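Local atomic coordinates of cobalamin biosynthesis protein CobN (Mycobacterium tuberculosis, PDB entry 7C6O), a protein that probably acts as the large, catalytic subunit of cobaltochelatase, the enzyme that inserts cobalt into the corrin ring during cobalamin biosynthesis. Residues Gly735-Leu740 with Asp754-Lys759. Numbering follows the deposited sequence.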
loop_
_atom_site.group_PDB
_atom_site.type_symbol
_atom_site.label_atom_id
_atom_site.label_comp_id
_atom_site.label_asym_id
_atom_site.label_seq_id
_atom_site.Cartn_x
_atom_site.Cartn_y
_atom_site.Cartn_z
ATOM N N GLY A 735 6.461 27.240 3.889
ATOM C CA GLY A 735 7.747 26.909 3.313
ATOM C C GLY A 735 8.788 27.957 3.659
ATOM O O GLY A 735 8.478 29.128 3.879
ATOM N N LEU A 736 10.048 27.521 3.718
ATOM C CA LEU A 736 11.126 28.432 4.089
ATOM C C LEU A 736 11.245 29.577 3.090
ATOM O O LEU A 736 11.375 30.744 3.478
ATOM C CB LEU A 736 12.447 27.672 4.186
ATOM C CG LEU A 736 13.434 28.061 5.292
ATOM C CD1 LEU A 736 14.845 27.777 4.830
ATOM C CD2 LEU A 736 13.293 29.510 5.749
ATOM N N ARG A 737 11.202 29.264 1.793
ATOM C CA ARG A 737 11.308 30.314 0.786
ATOM C C ARG A 737 10.022 31.124 0.688
ATOM O O ARG A 737 10.058 32.292 0.284
ATOM C CB ARG A 737 11.683 29.704 -0.566
ATOM C CG ARG A 737 12.934 28.835 -0.498
ATOM C CD ARG A 737 13.487 28.486 -1.875
ATOM N NE ARG A 737 12.476 27.918 -2.763
ATOM C CZ ARG A 737 12.751 27.292 -3.903
ATOM N NH1 ARG A 737 14.012 27.136 -4.294
ATOM N NH2 ARG A 737 11.767 26.816 -4.652
ATOM N N GLN A 738 8.883 30.530 1.056
ATOM C CA GLN A 738 7.650 31.301 1.184
ATOM C C GLN A 738 7.782 32.357 2.274
ATOM O O GLN A 738 7.457 33.532 2.063
ATOM C CB GLN A 738 6.474 30.372 1.485
ATOM C CG GLN A 738 5.848 29.723 0.266
ATOM C CD GLN A 738 4.697 28.804 0.632
ATOM O OE1 GLN A 738 4.573 28.373 1.780
ATOM N NE2 GLN A 738 3.845 28.502 -0.343
ATOM N N ALA A 739 8.256 31.949 3.455
ATOM C CA ALA A 739 8.486 32.896 4.539
ATOM C C ALA A 739 9.526 33.942 4.171
ATOM O O ALA A 739 9.567 35.008 4.796
ATOM C CB ALA A 739 8.916 32.154 5.805
ATOM N N LEU A 740 10.364 33.666 3.176
ATOM C CA LEU A 740 11.359 34.619 2.706
ATOM C C LEU A 740 10.884 35.439 1.513
ATOM O O LEU A 740 11.651 36.266 1.011
ATOM C CB LEU A 740 12.660 33.893 2.344
ATOM C CG LEU A 740 13.471 33.324 3.509
ATOM C CD1 LEU A 740 14.736 32.653 3.000
ATOM C CD2 LEU A 740 13.805 34.420 4.512
ATOM N N ASP A 754 16.428 32.004 -7.366
ATOM C CA ASP A 754 17.822 31.709 -7.049
ATOM C C ASP A 754 18.299 32.508 -5.844
ATOM O O ASP A 754 19.028 31.988 -4.992
ATOM C CB ASP A 754 18.710 31.991 -8.261
ATOM C CG ASP A 754 18.522 30.976 -9.371
ATOM O OD1 ASP A 754 18.195 29.812 -9.061
ATOM O OD2 ASP A 754 18.703 31.341 -10.553
ATOM N N GLN A 755 17.903 33.777 -5.758
ATOM C CA GLN A 755 18.334 34.606 -4.638
ATOM C C GLN A 755 17.697 34.144 -3.333
ATOM O O GLN A 755 18.356 34.123 -2.287
ATOM C CB GLN A 755 18.004 36.070 -4.924
ATOM C CG GLN A 755 18.612 36.573 -6.224
ATOM C CD GLN A 755 18.042 37.904 -6.668
ATOM O OE1 GLN A 755 17.385 38.603 -5.897
ATOM N NE2 GLN A 755 18.289 38.259 -7.924
ATOM N N THR A 756 16.420 33.759 -3.375
ATOM C CA THR A 756 15.761 33.278 -2.166
ATOM C C THR A 756 16.315 31.924 -1.738
ATOM O O THR A 756 16.456 31.655 -0.539
ATOM C CB THR A 756 14.251 33.201 -2.386
ATOM O OG1 THR A 756 13.784 34.447 -2.915
ATOM C CG2 THR A 756 13.539 32.927 -1.072
ATOM N N GLU A 757 16.638 31.059 -2.703
ATOM C CA GLU A 757 17.260 29.781 -2.367
ATOM C C GLU A 757 18.608 29.991 -1.690
ATOM O O GLU A 757 18.936 29.302 -0.716
ATOM C CB GLU A 757 17.412 28.921 -3.622
ATOM C CG GLU A 757 18.175 27.617 -3.410
ATOM C CD GLU A 757 17.390 26.581 -2.618
ATOM O OE1 GLU A 757 16.153 26.723 -2.490
ATOM O OE2 GLU A 757 18.015 25.617 -2.124
ATOM N N ALA A 758 19.405 30.943 -2.189
ATOM C CA ALA A 758 20.680 31.243 -1.548
ATOM C C ALA A 758 20.474 31.768 -0.132
ATOM O O ALA A 758 21.224 31.413 0.784
ATOM C CB ALA A 758 21.469 32.249 -2.387
ATOM N N LYS A 759 19.460 32.616 0.066
ATOM C CA LYS A 759 19.158 33.102 1.409
ATOM C C LYS A 759 18.701 31.965 2.313
ATOM O O LYS A 759 19.126 31.873 3.472
ATOM C CB LYS A 759 18.089 34.194 1.349
ATOM C CG LYS A 759 18.538 35.478 0.674
ATOM C CD LYS A 759 17.395 36.479 0.588
ATOM C CE LYS A 759 17.867 37.807 0.020
ATOM N NZ LYS A 759 18.497 37.641 -1.318
#
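The methyl CG2 of Thr-756 pushes in between Arg-737 and Leu-740, meeting CB of Leu-740 at 3.7 Å and CB of Arg-737 at 3.8 Å. Thr-756 holds this methyl anti to its own backbone N, which points it at the short helix 736-739, while the hydroxyl OG1 turns back to the carbonyl O of Thr-752 one helical turn earlier and so has its polar need met within helix 750-769. On one flank of the methyl, CD1 of Leu-740 rests 4.0 Å from CB of Lys-759; that lysine gives only the root of its chain, and its amine leads away. On the other flank Arg-737 reaches across to Glu-757 in a salt bridge, NH1 to OE1 at 2.8 Å. The bond is bent (136° at the hydrogen), and it takes OE1 on the anti side, out of the carboxylate plane, with the two flat groups nearly perpendicular at 88°. CD of Arg-737 lies 3.3 Å from OE1 of Glu-757, and the bend at chi3 (-52°) beyond it swings the guanidinium round so that NH1 comes to that oxygen.

Further out, Asp-694 also binds NH1 and Glu-744 binds NE, so three acidic residues hold the guanidinium; they probably also offset the nearby like charge of Arg-722, itself in a long, weak ion pair with OE1 of Glu-757. Ala-760 on helix 750-769 and Ala-786 on helix 784-801 continue the apolar layer around Leu-740. The arrangement is local helix-helix packing within the CobN/magnesium chelatase family region: a short, weakly bonded helical turn and the leucine just after it lie back against helix 750-769, the threonine methyl between the arginine and leucine roots and the salt bridge beside it.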